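Mannan endo-1,4-beta-mannosidase (Mytilus edulis, PDB 2C0H) hydrolyses internal beta-1,4-mannosidic linkages in the backbones of mannans, galactomannans and glucomannans, releasing short manno-oligosaccharides. Local coordinates at residues L66-E71 with L111-V116; W158-E163 with V221-W226; E165-P170 with G190-L195. The protein carries 3 engineered substitutions. All coordinates share one frame; numbering follows the deposited sequence.

Interaction 1. Residues L66-E71 with L111-V116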
loop_
_atom_site.group_PDB
_atom_site.type_symbol
_atom_site.label_atom_id
_atom_site.label_comp_id
_atom_site.label_asym_id
_atom_site.label_seq_id
_atom_site.Cartn_x
_atom_site.Cartn_y
_atom_site.Cartn_z
ATOM N N LEU A 66 -6.583 -6.389 4.029
ATOM C CA LEU A 66 -7.969 -6.819 3.897
ATOM C C LEU A 66 -8.092 -8.302 3.451
ATOM O O LEU A 66 -8.179 -9.192 4.298
ATOM C CB LEU A 66 -8.723 -5.855 2.953
ATOM C CG LEU A 66 -10.256 -5.997 2.923
ATOM C CD1 LEU A 66 -10.905 -5.539 4.213
ATOM C CD2 LEU A 66 -10.838 -5.185 1.783
ATOM N N HIS A 67 -8.046 -8.603 2.155
ATOM C CA HIS A 67 -8.260 -10.002 1.708
ATOM C C HIS A 67 -7.059 -10.925 1.908
ATOM O O HIS A 67 -7.246 -12.095 2.248
ATOM C CB HIS A 67 -8.637 -10.089 0.227
ATOM C CG HIS A 67 -9.730 -9.165 -0.200
ATOM N ND1 HIS A 67 -10.946 -9.087 0.439
ATOM C CD2 HIS A 67 -9.821 -8.361 -1.285
ATOM C CE1 HIS A 67 -11.723 -8.232 -0.209
ATOM N NE2 HIS A 67 -11.063 -7.783 -1.261
ATOM N N ILE A 68 -5.854 -10.405 1.631
ATOM C CA ILE A 68 -4.564 -11.104 1.736
ATOM C C ILE A 68 -4.394 -12.168 0.642
ATOM O O ILE A 68 -3.836 -11.868 -0.424
ATOM C CB ILE A 68 -4.309 -11.586 3.174
ATOM C CG1 ILE A 68 -4.422 -10.361 4.108
ATOM C CG2 ILE A 68 -2.945 -12.254 3.269
ATOM C CD1 ILE A 68 -3.897 -10.538 5.541
ATOM N N GLU A 69 -4.866 -13.388 0.877
ATOM C CA GLU A 69 -4.861 -14.428 -0.166
ATOM C C GLU A 69 -6.252 -15.043 -0.318
ATOM O O GLU A 69 -6.384 -16.161 -0.824
ATOM C CB GLU A 69 -3.861 -15.549 0.172
ATOM C CG GLU A 69 -2.385 -15.248 -0.040
ATOM C CD GLU A 69 -1.516 -16.481 0.239
ATOM O OE1 GLU A 69 -0.897 -17.021 -0.698
ATOM O OE2 GLU A 69 -1.482 -16.934 1.403
ATOM N N GLY A 70 -7.276 -14.339 0.153
ATOM C CA GLY A 70 -8.657 -14.790 0.028
ATOM C C GLY A 70 -9.099 -15.825 1.040
ATOM O O GLY A 70 -10.034 -16.570 0.773
ATOM N N GLU A 71 -8.471 -15.846 2.211
ATOM C CA GLU A 71 -8.852 -16.780 3.289
ATOM C C GLU A 71 -10.322 -16.686 3.753
ATOM O O GLU A 71 -10.969 -17.722 3.957
ATOM C CB GLU A 71 -7.935 -16.578 4.512
ATOM C CG GLU A 71 -6.472 -17.015 4.319
ATOM C CD GLU A 71 -5.508 -15.917 3.867
ATOM O OE1 GLU A 71 -4.323 -15.963 4.286
ATOM O OE2 GLU A 71 -5.900 -15.035 3.074
ATOM N N LEU A 111 -5.410 -4.673 -0.456
ATOM C CA LEU A 111 -6.279 -5.756 -0.901
ATOM C C LEU A 111 -5.612 -7.143 -0.798
ATOM O O LEU A 111 -6.169 -8.017 -0.132
ATOM C CB LEU A 111 -6.734 -5.500 -2.355
ATOM C CG LEU A 111 -7.570 -4.240 -2.565
ATOM C CD1 LEU A 111 -7.845 -4.145 -4.068
ATOM C CD2 LEU A 111 -8.844 -4.214 -1.771
ATOM N N TRP A 112 -4.459 -7.316 -1.441
ATOM C CA TRP A 112 -3.769 -8.620 -1.591
ATOM C C TRP A 112 -2.348 -8.614 -1.042
ATOM O O TRP A 112 -1.772 -7.557 -0.796
ATOM C CB TRP A 112 -3.725 -9.038 -3.061
ATOM C CG TRP A 112 -5.062 -8.954 -3.729
ATOM C CD1 TRP A 112 -5.468 -8.002 -4.629
ATOM C CD2 TRP A 112 -6.174 -9.836 -3.555
ATOM N NE1 TRP A 112 -6.743 -8.242 -5.012
ATOM C CE2 TRP A 112 -7.213 -9.357 -4.374
ATOM C CE3 TRP A 112 -6.402 -10.978 -2.771
ATOM C CZ2 TRP A 112 -8.461 -9.990 -4.455
ATOM C CZ3 TRP A 112 -7.650 -11.604 -2.847
ATOM C CH2 TRP A 112 -8.659 -11.101 -3.690
ATOM N N ASN A 113 -1.777 -9.805 -0.873
ATOM C CA ASN A 113 -0.383 -9.957 -0.415
ATOM C C ASN A 113 0.421 -10.935 -1.288
ATOM O O ASN A 113 0.016 -12.092 -1.475
ATOM C CB ASN A 113 -0.397 -10.458 1.030
ATOM C CG ASN A 113 0.991 -10.572 1.623
ATOM O OD1 ASN A 113 1.921 -9.892 1.208
ATOM N ND2 ASN A 113 1.126 -11.448 2.616
ATOM N N GLY A 114 1.586 -10.498 -1.764
ATOM C CA GLY A 114 2.498 -11.321 -2.557
ATOM C C GLY A 114 3.773 -11.769 -1.844
ATOM O O GLY A 114 4.657 -12.354 -2.466
ATOM N N ALA A 115 3.872 -11.508 -0.540
ATOM C CA ALA A 115 5.119 -11.761 0.210
ATOM C C ALA A 115 5.233 -13.176 0.780
ATOM O O ALA A 115 6.316 -13.606 1.194
ATOM C CB ALA A 115 5.272 -10.739 1.336
ATOM N N VAL A 116 4.121 -13.893 0.818
ATOM C CA VAL A 116 4.089 -15.241 1.348
ATOM C C VAL A 116 3.068 -16.035 0.556
ATOM O O VAL A 116 2.071 -15.485 0.097
ATOM C CB VAL A 116 3.792 -15.249 2.863
ATOM C CG1 VAL A 116 2.342 -14.902 3.158
ATOM C CG2 VAL A 116 4.196 -16.603 3.479
#
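His67 lies obliquely against the indole of Trp112: the ring planes make 43°, and the centroids of the imidazole and the six-membered ring are 4.9 Å apart. His67 CB comes 3.6 Å from Trp112 CZ3, while His67 CD2 stands 3.8 Å from Trp112 CZ2, over one face near the rim. At the edge of the same indole, in its plane, Ile68 O sits 3.6 Å from Trp112 CE3.

The strands run parallel, their axes at 30°, but the pairing is irregular at this end: Leu111 O is shared by two successive N-H groups, Ile68 N at 3.0 Å and, weakly, His67 N. Ile68 O takes Asn113 N at 2.9 Å. Leu66 and Leu111 run side by side through their CD2 methyls, and Ile68 CG2 touches Asn113 CB at 3.8 Å.

Polar ends are satisfied mainly by other partners. His67 NE2 bonds to Tyr137 OH, helping fix the ring against Trp112. With CG anti to the backbone N (chi1 -177°), Asn113 swings OD1 onto Ala115 N at 3.1 Å, an Asx turn in which the donor stands well out of the amide plane; the same oxygen accepts from Asn162, probably a substrate-binding residue. Glu69 OE1 approaches Val116 O without bonding to it, since both are acceptors, and His121 bonds to OE1 instead.

Strands 61-68 and 106-113 are adjacent staves of the TIM barrel. Strand 155-162 pairs with the other side of 106-113, helix 131-149 packs on Leu66, His67 and Leu111, and helix 121-129 lies against Trp112, whose NE1 bonds to Gln208 of helix 198-215.

Interaction 2. Residues W158-E163 with V221-W226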
loop_
_atom_site.group_PDB
_atom_site.type_symbol
_atom_site.label_atom_id
_atom_site.label_comp_id
_atom_site.label_asym_id
_atom_site.label_seq_id
_atom_site.Cartn_x
_atom_site.Cartn_y
_atom_site.Cartn_z
ATOM N N TRP A 158 -6.525 3.013 -1.344
ATOM C CA TRP A 158 -6.405 1.579 -1.629
ATOM C C TRP A 158 -5.001 1.216 -2.118
ATOM O O TRP A 158 -4.461 1.840 -3.024
ATOM C CB TRP A 158 -7.445 1.151 -2.691
ATOM C CG TRP A 158 -8.855 1.519 -2.367
ATOM C CD1 TRP A 158 -9.545 2.635 -2.780
ATOM C CD2 TRP A 158 -9.780 0.765 -1.569
ATOM N NE1 TRP A 158 -10.812 2.617 -2.282
ATOM C CE2 TRP A 158 -10.994 1.481 -1.542
ATOM C CE3 TRP A 158 -9.693 -0.438 -0.857
ATOM C CZ2 TRP A 158 -12.111 1.034 -0.833
ATOM C CZ3 TRP A 158 -10.806 -0.887 -0.170
ATOM C CH2 TRP A 158 -11.997 -0.150 -0.155
ATOM N N ASP A 159 -4.416 0.179 -1.530
ATOM C CA ASP A 159 -3.150 -0.398 -1.977
ATOM C C ASP A 159 -3.515 -1.745 -2.605
ATOM O O ASP A 159 -4.075 -2.600 -1.940
ATOM C CB ASP A 159 -2.231 -0.517 -0.739
ATOM C CG ASP A 159 -0.964 -1.313 -0.965
ATOM O OD1 ASP A 159 -0.697 -1.857 -2.062
ATOM O OD2 ASP A 159 -0.184 -1.394 0.029
ATOM N N ILE A 160 -3.244 -1.908 -3.894
ATOM C CA ILE A 160 -3.647 -3.133 -4.596
ATOM C C ILE A 160 -2.955 -4.384 -4.073
ATOM O O ILE A 160 -3.575 -5.429 -3.974
ATOM C CB ILE A 160 -3.403 -3.062 -6.108
ATOM C CG1 ILE A 160 -4.088 -1.839 -6.718
ATOM C CG2 ILE A 160 -3.866 -4.340 -6.792
ATOM C CD1 ILE A 160 -5.513 -1.690 -6.425
ATOM N N MET A 161 -1.671 -4.305 -3.769
ATOM C CA MET A 161 -0.955 -5.512 -3.350
ATOM C C MET A 161 0.274 -5.166 -2.557
ATOM O O MET A 161 0.988 -4.240 -2.900
ATOM C CB MET A 161 -0.540 -6.366 -4.549
ATOM C CG MET A 161 -0.068 -7.763 -4.169
ATOM S SD MET A 161 0.211 -8.776 -5.642
ATOM C CE MET A 161 -0.318 -10.375 -5.086
ATOM N N ASN A 162 0.508 -5.915 -1.486
ATOM C CA ASN A 162 1.770 -5.861 -0.787
ATOM C C ASN A 162 2.834 -6.729 -1.483
ATOM O O ASN A 162 2.646 -7.934 -1.664
ATOM C CB ASN A 162 1.557 -6.355 0.646
ATOM C CG ASN A 162 2.804 -6.264 1.457
ATOM O OD1 ASN A 162 3.271 -5.172 1.701
ATOM N ND2 ASN A 162 3.398 -7.397 1.796
ATOM N N GLU A 163 3.946 -6.105 -1.859
ATOM C CA GLU A 163 5.138 -6.770 -2.398
ATOM C C GLU A 163 4.899 -7.813 -3.481
ATOM O O GLU A 163 5.210 -8.998 -3.312
ATOM C CB GLU A 163 5.981 -7.348 -1.243
ATOM C CG GLU A 163 6.301 -6.266 -0.225
ATOM C CD GLU A 163 7.261 -6.692 0.859
ATOM O OE1 GLU A 163 7.545 -7.897 0.956
ATOM O OE2 GLU A 163 7.739 -5.795 1.606
ATOM N N VAL A 221 -4.881 5.465 -5.161
ATOM C CA VAL A 221 -4.482 4.066 -5.387
ATOM C C VAL A 221 -2.944 3.932 -5.461
ATOM O O VAL A 221 -2.257 4.729 -6.096
ATOM C CB VAL A 221 -5.106 3.515 -6.696
ATOM C CG1 VAL A 221 -4.760 2.050 -6.888
ATOM C CG2 VAL A 221 -6.616 3.697 -6.701
ATOM N N THR A 222 -2.405 2.900 -4.812
ATOM C CA THR A 222 -0.980 2.635 -4.827
ATOM C C THR A 222 -0.692 1.111 -4.842
ATOM O O THR A 222 -1.623 0.303 -4.939
ATOM C CB THR A 222 -0.297 3.347 -3.624
ATOM O OG1 THR A 222 1.128 3.281 -3.761
ATOM C CG2 THR A 222 -0.689 2.714 -2.312
ATOM N N VAL A 223 0.592 0.750 -4.802
ATOM C CA VAL A 223 1.099 -0.622 -4.637
ATOM C C VAL A 223 2.309 -0.555 -3.713
ATOM O O VAL A 223 3.158 0.290 -3.895
ATOM C CB VAL A 223 1.547 -1.232 -5.977
ATOM C CG1 VAL A 223 2.238 -2.596 -5.783
ATOM C CG2 VAL A 223 0.370 -1.378 -6.893
ATOM N N GLY A 224 2.379 -1.447 -2.734
ATOM C CA GLY A 224 3.535 -1.492 -1.835
ATOM C C GLY A 224 4.712 -2.320 -2.348
ATOM O O GLY A 224 4.786 -3.522 -2.093
ATOM N N SER A 225 5.643 -1.681 -3.052
ATOM C CA SER A 225 6.791 -2.342 -3.673
ATOM C C SER A 225 7.840 -2.732 -2.637
ATOM O O SER A 225 8.120 -1.971 -1.725
ATOM C CB SER A 225 7.423 -1.438 -4.740
ATOM O OG SER A 225 8.553 -2.053 -5.309
ATOM N N TRP A 226 8.411 -3.915 -2.802
ATOM C CA TRP A 226 9.357 -4.462 -1.818
ATOM C C TRP A 226 10.706 -3.761 -1.755
ATOM O O TRP A 226 11.353 -3.765 -0.703
ATOM C CB TRP A 226 9.522 -5.978 -2.033
ATOM C CG TRP A 226 10.923 -6.478 -2.251
ATOM C CD1 TRP A 226 11.740 -7.089 -1.329
ATOM C CD2 TRP A 226 11.669 -6.444 -3.472
ATOM N NE1 TRP A 226 12.931 -7.414 -1.903
ATOM C CE2 TRP A 226 12.923 -7.035 -3.217
ATOM C CE3 TRP A 226 11.403 -5.964 -4.760
ATOM C CZ2 TRP A 226 13.903 -7.158 -4.197
ATOM C CZ3 TRP A 226 12.380 -6.083 -5.731
ATOM C CH2 TRP A 226 13.622 -6.670 -5.445
HETATM O O HOH W 1 10.722 -5.252 1.668
#
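The carboxylate of Glu163 and the indole of Trp226 cross almost at a right angle, their planes 77° apart. Contact is made at the root of the indole rather than on the ring: Trp226 CB lies 3.7 Å from Glu163 CG and equally close to CD. One water donates to Glu163 OE2 and to Trp226 O, at 3.0 Å from OE2, tying the two residues together; His263 ND1 also bonds to OE2. With CG anti to the backbone N (chi1 170°), the end of Asp159 comes close to Gly224. Asp159 OD1 receives weak bonds from Gly224 N, at 3.2 Å, and from Met161 N, while OD2 forms a salt bridge with Arg63.

Strands 155-162 and 221-225 are parallel neighbours in the barrel of this family 5 glycosidase. Glu163, the probable proton donor, follows directly on the first; Trp226 and Asn162 probably bind substrate. Thr222 N bonds to Trp158 O, and Ile160 N to Thr222 O at 2.9 Å with an N-H...O angle of 166°. Between Asp159 and Asn162 the pairing slips by one residue, a beta bulge. Within it Gly224 N also bonds to Met161 O, at 3.1 Å; past it Gly224 O accepts Glu163 N at 2.7 Å, fixing the backbone of the probable acid.

Ile160 CD1 packs on Val221 CG1 at 3.8 Å, and helix 198-215 meets Ile160 through Ile212 and Val223 through Val205.

Interaction 3. Residues E165-P170 with G190-L195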
loop_
_atom_site.group_PDB
_atom_site.type_symbol
_atom_site.label_atom_id
_atom_site.label_comp_id
_atom_site.label_asym_id
_atom_site.label_seq_id
_atom_site.Cartn_x
_atom_site.Cartn_y
_atom_site.Cartn_z
ATOM N N GLU A 165 6.693 -8.405 -5.914
ATOM C CA GLU A 165 7.991 -8.944 -6.304
ATOM C C GLU A 165 8.366 -10.210 -5.532
ATOM O O GLU A 165 9.314 -10.897 -5.897
ATOM C CB GLU A 165 9.070 -7.891 -6.157
ATOM C CG GLU A 165 8.738 -6.573 -6.887
ATOM C CD GLU A 165 7.975 -5.560 -6.036
ATOM O OE1 GLU A 165 7.556 -5.871 -4.882
ATOM O OE2 GLU A 165 7.762 -4.436 -6.539
ATOM N N GLY A 166 7.608 -10.511 -4.482
ATOM C CA GLY A 166 7.751 -11.792 -3.786
ATOM C C GLY A 166 7.580 -12.993 -4.699
ATOM O O GLY A 166 8.136 -14.076 -4.457
ATOM N N GLU A 167 6.808 -12.792 -5.757
ATOM C CA GLU A 167 6.399 -13.882 -6.637
ATOM C C GLU A 167 6.757 -13.621 -8.116
ATOM O O GLU A 167 6.328 -14.364 -9.006
ATOM C CB GLU A 167 4.899 -14.187 -6.407
ATOM C CG GLU A 167 4.649 -14.795 -4.990
ATOM C CD GLU A 167 3.216 -14.755 -4.472
ATOM O OE1 GLU A 167 2.322 -14.129 -5.082
ATOM O OE2 GLU A 167 2.987 -15.338 -3.384
ATOM N N ILE A 168 7.609 -12.637 -8.373
ATOM C CA ILE A 168 8.033 -12.328 -9.747
ATOM C C ILE A 168 9.128 -13.309 -10.237
ATOM O O ILE A 168 9.829 -13.932 -9.437
ATOM C CB ILE A 168 8.521 -10.877 -9.865
ATOM C CG1 ILE A 168 8.523 -10.388 -11.318
ATOM C CG2 ILE A 168 9.925 -10.722 -9.262
ATOM C CD1 ILE A 168 8.627 -8.886 -11.443
ATOM N N LYS A 169 9.238 -13.472 -11.552
ATOM C CA LYS A 169 10.324 -14.236 -12.168
ATOM C C LYS A 169 11.520 -13.327 -12.486
ATOM O O LYS A 169 11.455 -12.529 -13.414
ATOM C CB LYS A 169 9.836 -14.879 -13.465
ATOM C CG LYS A 169 8.795 -15.950 -13.288
ATOM C CD LYS A 169 8.353 -16.481 -14.655
ATOM C CE LYS A 169 7.212 -17.458 -14.563
ATOM N NZ LYS A 169 6.854 -17.952 -15.926
ATOM N N PRO A 170 12.606 -13.418 -11.704
ATOM C CA PRO A 170 13.787 -12.600 -12.003
ATOM C C PRO A 170 14.682 -13.152 -13.141
ATOM O O PRO A 170 14.578 -14.320 -13.510
ATOM C CB PRO A 170 14.538 -12.590 -10.656
ATOM C CG PRO A 170 14.170 -13.850 -10.013
ATOM C CD PRO A 170 12.799 -14.245 -10.498
ATOM N N GLY A 190 11.461 -12.811 -5.927
ATOM C CA GLY A 190 10.950 -14.152 -6.203
ATOM C C GLY A 190 11.133 -15.128 -5.053
ATOM O O GLY A 190 11.064 -16.339 -5.251
ATOM N N TRP A 191 11.314 -14.607 -3.841
ATOM C CA TRP A 191 11.520 -15.463 -2.657
ATOM C C TRP A 191 10.379 -16.415 -2.309
ATOM O O TRP A 191 10.621 -17.473 -1.718
ATOM C CB TRP A 191 11.856 -14.626 -1.409
ATOM C CG TRP A 191 10.739 -13.757 -0.892
ATOM C CD1 TRP A 191 9.770 -14.096 0.015
ATOM C CD2 TRP A 191 10.482 -12.391 -1.250
ATOM N NE1 TRP A 191 8.932 -13.032 0.241
ATOM C CE2 TRP A 191 9.341 -11.976 -0.528
ATOM C CE3 TRP A 191 11.106 -11.480 -2.112
ATOM C CZ2 TRP A 191 8.811 -10.680 -0.634
ATOM C CZ3 TRP A 191 10.577 -10.196 -2.220
ATOM C CH2 TRP A 191 9.442 -9.813 -1.490
ATOM N N ALA A 192 9.143 -16.055 -2.640
ATOM C CA ALA A 192 7.986 -16.912 -2.353
ATOM C C ALA A 192 7.687 -17.867 -3.511
ATOM O O ALA A 192 6.847 -18.758 -3.366
ATOM C CB ALA A 192 6.770 -16.070 -2.021
ATOM N N GLY A 193 8.371 -17.673 -4.636
ATOM C CA GLY A 193 8.236 -18.522 -5.835
ATOM C C GLY A 193 8.446 -17.717 -7.103
ATOM O O GLY A 193 8.114 -16.541 -7.143
ATOM N N HIS A 194 9.001 -18.335 -8.140
ATOM C CA HIS A 194 9.180 -17.675 -9.436
ATOM C C HIS A 194 7.905 -17.924 -10.248
ATOM O O HIS A 194 7.902 -18.746 -11.180
ATOM C CB HIS A 194 10.414 -18.220 -10.169
ATOM C CG HIS A 194 11.719 -17.871 -9.513
ATOM N ND1 HIS A 194 12.942 -18.082 -10.113
ATOM C CD2 HIS A 194 11.985 -17.300 -8.312
ATOM C CE1 HIS A 194 13.907 -17.679 -9.300
ATOM N NE2 HIS A 194 13.351 -17.200 -8.201
ATOM N N LEU A 195 6.832 -17.211 -9.901
ATOM C CA LEU A 195 5.476 -17.550 -10.369
ATOM C C LEU A 195 4.974 -16.717 -11.537
ATOM O O LEU A 195 4.384 -17.266 -12.464
ATOM C CB LEU A 195 4.459 -17.435 -9.237
ATOM C CG LEU A 195 4.792 -18.173 -7.939
ATOM C CD1 LEU A 195 3.643 -18.021 -6.956
ATOM C CD2 LEU A 195 5.094 -19.615 -8.223
#
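Trp191, probably a substrate-binding residue, sets its indole over Gly166 at the edge of the active-site cleft. Gly166 CA lies 3.4 Å from the centroid of the six-membered ring and only 7° off its normal, a CH-pi contact made over the face. CG of Trp191 stands between the backbone N and the carbonyl carbon (chi1 68°), a setting that brings the indole over Gly166. Its NE1 bonds to Ala115 O, and Glu163, the probable proton donor, touches the indole.

Both segments belong to the long loop that joins strand 155-162 to helix 198-215 of the TIM barrel. A type I turn, Gly190 to Gly193, is held against the first segment by its backbone: Gly190 N bonds to Glu165 O and Ala192 N to Gly166 O, each at 2.9 Å. Leu195 N reaches Glu167 O at 3.0 Å, from 41° above the carbonyl plane.

Farther out, Pro170 CD rests over the centre of the His194 imidazole, 3.7 Å from its centroid. Glu167 CG touches two methyls, 3.9 Å from both Ala192 CB and Leu195 CD1. Ile168 O is buried beside Gly190 CA, at 3.4 Å, and has no hydrogen-bond partner in the model.

Interactions 1 and 2 are buried barrel contacts that share a sheet: strand 106-113 of the first pairs with strand 155-162 of the second, and Leu111 N reaches Asp159 O at 2.9 Å. Interaction 3 is partly exposed, its centre about 19 Å from that of the chain, and is nested in the excursion closed by interaction 2. Parallel pairing, uneven at the strand ends of interaction 1 and shifted by a bulge in interaction 2, thus gives way to turn-based bonding and CH-pi contacts. Loop and barrel meet at the cleft: Glu165 OE1 accepts Trp226 N, Glu165 OE2 bonds to Ser225 OG, and Gly114 O packs 3.4 Å from Glu167 CD, joining interaction 3 to both others.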